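Local coordinates for flagellar protein FliT (Bordetella bronchiseptica, PDB 3H3M), which probably acts as a flagellar export chaperone, binding the filament-cap protein FliD before secretion, at the interface of chains A and B. Coordinates in Å, arbitrary orientation; residue numbers count along the deposited sequence, not the author numbering. Chains: chain A/B, Flagellar protein FliT.

Contact 1: the interface of chains A and B. Residues chain A 82, 85-86, 89; chain B 27, 53, 57, 60, 88.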
loop_
_atom_site.group_PDB
_atom_site.type_symbol
_atom_site.label_atom_id
_atom_site.label_comp_id
_atom_site.label_asym_id
_atom_site.label_seq_id
_atom_site.Cartn_x
_atom_site.Cartn_y
_atom_site.Cartn_z
ATOM N N VAL A 82 2.576 1.522 9.684
ATOM C CA VAL A 82 1.953 0.220 9.920
ATOM C C VAL A 82 0.487 0.293 9.525
ATOM O O VAL A 82 -0.033 -0.615 8.891
ATOM C CB VAL A 82 2.055 -0.198 11.364
ATOM C CG1 VAL A 82 0.974 -1.166 11.669
ATOM C CG2 VAL A 82 3.431 -0.794 11.633
ATOM N N LEU A 85 0.165 0.623 5.569
ATOM C CA LEU A 85 0.399 -0.689 4.992
ATOM C C LEU A 85 -0.756 -1.676 5.307
ATOM O O LEU A 85 -1.204 -2.402 4.424
ATOM C CB LEU A 85 1.739 -1.252 5.455
ATOM C CG LEU A 85 3.043 -0.506 5.042
ATOM C CD1 LEU A 85 4.293 -1.170 5.710
ATOM C CD2 LEU A 85 3.214 -0.332 3.521
ATOM N N GLU A 86 -1.224 -1.721 6.553
ATOM C CA GLU A 86 -2.355 -2.589 6.919
ATOM C C GLU A 86 -3.610 -2.261 6.096
ATOM O O GLU A 86 -4.368 -3.151 5.674
ATOM C CB GLU A 86 -2.716 -2.437 8.397
ATOM C CG GLU A 86 -1.813 -3.131 9.374
ATOM C CD GLU A 86 -2.318 -3.013 10.832
ATOM O OE1 GLU A 86 -3.121 -2.093 11.138
ATOM O OE2 GLU A 86 -1.893 -3.857 11.660
ATOM N N ALA A 89 -3.081 -3.521 2.551
ATOM C CA ALA A 89 -3.275 -4.993 2.515
ATOM C C ALA A 89 -4.758 -5.359 2.589
ATOM O O ALA A 89 -5.225 -6.252 1.898
ATOM C CB ALA A 89 -2.504 -5.662 3.617
ATOM N N ILE B 27 9.358 -6.352 2.176
ATOM C CA ILE B 27 8.017 -5.915 1.768
ATOM C C ILE B 27 8.065 -5.257 0.387
ATOM O O ILE B 27 7.200 -5.514 -0.428
ATOM C CB ILE B 27 7.338 -4.949 2.767
ATOM C CG1 ILE B 27 7.143 -5.601 4.141
ATOM C CG2 ILE B 27 6.005 -4.481 2.255
ATOM C CD1 ILE B 27 6.941 -4.578 5.260
ATOM N N TYR B 53 3.114 -10.557 2.879
ATOM C CA TYR B 53 3.117 -9.108 3.176
ATOM C C TYR B 53 2.610 -8.839 4.588
ATOM O O TYR B 53 3.287 -8.252 5.386
ATOM C CB TYR B 53 2.214 -8.407 2.142
ATOM C CG TYR B 53 2.050 -6.892 2.166
ATOM C CD1 TYR B 53 2.523 -6.116 1.110
ATOM C CD2 TYR B 53 1.346 -6.238 3.197
ATOM C CE1 TYR B 53 2.312 -4.720 1.079
ATOM C CE2 TYR B 53 1.137 -4.846 3.185
ATOM C CZ TYR B 53 1.619 -4.101 2.114
ATOM O OH TYR B 53 1.423 -2.746 2.062
ATOM N N VAL B 57 4.456 -7.201 7.592
ATOM C CA VAL B 57 3.871 -6.021 8.255
ATOM C C VAL B 57 3.710 -6.212 9.762
ATOM O O VAL B 57 4.011 -5.311 10.522
ATOM C CB VAL B 57 2.479 -5.633 7.650
ATOM C CG1 VAL B 57 1.710 -4.684 8.616
ATOM C CG2 VAL B 57 2.649 -5.002 6.302
ATOM N N LEU B 60 6.784 -6.172 11.596
ATOM C CA LEU B 60 7.210 -4.782 11.812
ATOM C C LEU B 60 6.766 -4.236 13.163
ATOM O O LEU B 60 7.575 -3.652 13.855
ATOM C CB LEU B 60 6.684 -3.856 10.706
ATOM C CG LEU B 60 7.674 -3.201 9.745
ATOM C CD1 LEU B 60 6.890 -2.363 8.757
ATOM C CD2 LEU B 60 8.664 -2.360 10.472
ATOM N N ASP B 88 1.604 -0.783 -4.382
ATOM C CA ASP B 88 0.244 -1.026 -3.924
ATOM C C ASP B 88 -0.650 -0.268 -4.852
ATOM O O ASP B 88 -1.630 -0.814 -5.312
ATOM C CB ASP B 88 0.059 -0.557 -2.468
ATOM C CG ASP B 88 0.821 -1.461 -1.420
ATOM O OD1 ASP B 88 1.256 -2.600 -1.760
ATOM O OD2 ASP B 88 0.968 -1.041 -0.232
#

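Contact 2: the interface of chains A and B. Residues chain A 53, 57, 84-85, 88; chain B 85, 88-89, 92.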
loop_
_atom_site.group_PDB
_atom_site.type_symbol
_atom_site.label_atom_id
_atom_site.label_comp_id
_atom_site.label_asym_id
_atom_site.label_seq_id
_atom_site.Cartn_x
_atom_site.Cartn_y
_atom_site.Cartn_z
ATOM N N TYR A 53 -4.123 10.145 -3.448
ATOM C CA TYR A 53 -3.037 9.312 -2.918
ATOM C C TYR A 53 -1.715 9.635 -3.568
ATOM O O TYR A 53 -0.721 9.737 -2.896
ATOM C CB TYR A 53 -3.390 7.835 -3.114
ATOM C CG TYR A 53 -2.466 6.799 -2.491
ATOM C CD1 TYR A 53 -2.742 6.218 -1.234
ATOM C CD2 TYR A 53 -1.343 6.345 -3.184
ATOM C CE1 TYR A 53 -1.901 5.222 -0.687
ATOM C CE2 TYR A 53 -0.509 5.355 -2.647
ATOM C CZ TYR A 53 -0.791 4.795 -1.400
ATOM O OH TYR A 53 0.057 3.806 -0.921
ATOM N N VAL A 57 1.738 11.354 -1.990
ATOM C CA VAL A 57 3.028 10.686 -2.080
ATOM C C VAL A 57 4.058 11.614 -2.713
ATOM O O VAL A 57 5.164 11.688 -2.226
ATOM C CB VAL A 57 2.881 9.312 -2.799
ATOM C CG1 VAL A 57 4.233 8.745 -3.257
ATOM C CG2 VAL A 57 2.106 8.321 -1.873
ATOM N N ILE A 84 -0.953 2.494 7.345
ATOM C CA ILE A 84 -1.083 2.677 5.887
ATOM C C ILE A 84 -0.889 1.335 5.194
ATOM O O ILE A 84 -1.646 0.957 4.304
ATOM C CB ILE A 84 0.011 3.643 5.328
ATOM C CG1 ILE A 84 -0.157 5.085 5.829
ATOM C CG2 ILE A 84 0.049 3.653 3.801
ATOM C CD1 ILE A 84 1.124 5.912 5.689
ATOM N N LEU A 85 0.165 0.623 5.569
ATOM C CA LEU A 85 0.399 -0.689 4.992
ATOM C C LEU A 85 -0.756 -1.676 5.307
ATOM O O LEU A 85 -1.204 -2.402 4.424
ATOM C CB LEU A 85 1.739 -1.252 5.455
ATOM C CG LEU A 85 3.043 -0.506 5.042
ATOM C CD1 LEU A 85 4.293 -1.170 5.710
ATOM C CD2 LEU A 85 3.214 -0.332 3.521
ATOM N N ASP A 88 -3.623 -0.863 3.087
ATOM C CA ASP A 88 -3.318 -1.254 1.724
ATOM C C ASP A 88 -3.566 -2.744 1.584
ATOM O O ASP A 88 -4.220 -3.197 0.642
ATOM C CB ASP A 88 -1.865 -0.884 1.407
ATOM C CG ASP A 88 -1.708 0.545 0.818
ATOM O OD1 ASP A 88 -2.675 1.327 0.879
ATOM O OD2 ASP A 88 -0.617 0.873 0.237
ATOM N N LEU B 85 4.655 1.960 -1.580
ATOM C CA LEU B 85 3.510 2.840 -1.818
ATOM C C LEU B 85 3.132 2.910 -3.271
ATOM O O LEU B 85 1.956 2.776 -3.599
ATOM C CB LEU B 85 3.808 4.235 -1.278
ATOM C CG LEU B 85 3.872 4.239 0.268
ATOM C CD1 LEU B 85 4.082 5.645 0.900
ATOM C CD2 LEU B 85 2.651 3.603 0.808
ATOM N N ASP B 88 1.604 -0.783 -4.382
ATOM C CA ASP B 88 0.244 -1.026 -3.924
ATOM C C ASP B 88 -0.650 -0.268 -4.852
ATOM O O ASP B 88 -1.630 -0.814 -5.312
ATOM C CB ASP B 88 0.059 -0.557 -2.468
ATOM C CG ASP B 88 0.821 -1.461 -1.420
ATOM O OD1 ASP B 88 1.256 -2.600 -1.760
ATOM O OD2 ASP B 88 0.968 -1.041 -0.232
ATOM N N ALA B 89 -0.297 0.975 -5.177
ATOM C CA ALA B 89 -1.153 1.772 -6.013
ATOM C C ALA B 89 -1.170 1.184 -7.422
ATOM O O ALA B 89 -2.215 1.124 -8.050
ATOM C CB ALA B 89 -0.713 3.243 -6.025
ATOM N N ARG B 92 -3.531 -1.818 -7.484
ATOM C CA ARG B 92 -4.922 -1.373 -7.455
ATOM C C ARG B 92 -5.340 -0.847 -8.819
ATOM O O ARG B 92 -6.407 -1.159 -9.294
ATOM C CB ARG B 92 -5.093 -0.243 -6.433
ATOM C CG ARG B 92 -5.062 -0.698 -4.968
ATOM C CD ARG B 92 -5.624 0.395 -4.049
ATOM N NE ARG B 92 -4.830 1.628 -4.050
ATOM C CZ ARG B 92 -3.824 1.902 -3.225
ATOM N NH1 ARG B 92 -3.463 1.046 -2.309
ATOM N NH2 ARG B 92 -3.159 3.043 -3.315
#

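Contact 1: the interface of chains A and B
Helix-against-helices packing is what this contact exemplifies: A:Leu85, on the long third helix of chain A (72-105), enters a groove lined by helices 43-60 and 21-39 of chain B. Its side chain crosses that of B:Tyr53 at about a right angle, and the A:Leu85 CD2 methyl lies 3.3 Å from the phenol oxygen B:Tyr53 OH. CG stands anti to the carbonyl carbon (chi1 -64°); with that and the extended chi2, CD2 points to the tyrosine and CD1 to B:Leu60. There the methyls A:Leu85 CD1 and B:Leu60 CD1 meet at 4.2 Å. B:Ile27 CD1 approaches A:Leu85 CD1 from the neighbouring helix with a looser touch. Behind the branch point, A:Leu85 CB rests on B:Val57 CG2 at 4.0 Å. The other methyl of that valine, B:Val57 CG1, is placed opposite its own backbone N (chi1 163°) and reaches the aliphatic CG of A:Glu86 at 3.9 Å, so the glutamate contributes its stem to the packing. One turn further along the chain A helix, A:Ala89 CB meets the B:Tyr53 ring at its CD2-CE2 side, 3.8 Å from CE2. The phenol is fixed from within its own chain: B:Tyr53 OH donates a hydrogen bond to B:Asp88 OD2 at 2.9 Å, meeting the syn side of the carboxylate and 18° from its plane. This second-shell bond steadies the ring against which the leucine and alanine lean. The patch thus supplies an apolar seam between the two copies and ties B:Tyr53 to the third helix of its own chain; whether this dimer forms in the cell the structure alone does not show.

Contact 2: the interface of chains A and B
Over the centre of one face of the A:Tyr53 ring sits B:Arg92 NH2, 3.4 Å from the centroid, in a cation-pi contact. The guanidinium does not lie flat on the ring: the planes are 77° apart, and the NH2 corner points into the aromatic face, with A:Tyr53 CD2 in the guanidinium plane beyond it. A:Asp88 CG lies in the same plane beyond NH1, whereas one guanidinium face is overlain toward its rim by B:Ala89 CA and the B:Asp88 carbonyl oxygen of the arginine's own helix. A bend at chi3 folds the arginine back over that helix. The other terminal nitrogen, B:Arg92 NH1, forms a long salt bridge to A:Asp88 OD1 at 3.3 Å; as a hydrogen bond it is weak, bent to 129° at the hydrogen. A:Asp88 also faces B:Asp88, their carboxylates turned 78° from each other and their OD2 atoms modelled 2.5 Å apart. The pair is doubtful: it is a clash if both groups are charged, and would need a shared proton to be favourable, which is not seen at this resolution. Beneath the polar groups, B:Leu85 crosses the tyrosine at about a right angle, and B:Leu85 CD2 packs 4.0 Å from A:Ile84 CG2. The phenol oxygen A:Tyr53 OH makes a weak hydrogen bond to B:Leu85 O, 3.4 Å away. B:Ala89 CB touches the same ring at CE2. The site's cation-pi contact and long salt bridge add charged links to the apolar packing between the chains and may help set the register of the deposited dimer.

About 9 Å separates the C-alpha centres of contact 1 and contact 2, and A:Leu85 and B:Asp88 belong to both. The contacts draw on equivalent elements with the chains exchanged: in contact 1 the third helix of chain A packs on the second helix of chain B, and in contact 2 the third helix of chain B packs on the second of chain A. B:Asp88 holds the tyrosine of contact 1 and lies close to A:Asp88 in contact 2, a pairing that is doubtful as modelled. Both patches belong to one two-fold interface in the deposited dimer, whose biological standing the structure alone does not show.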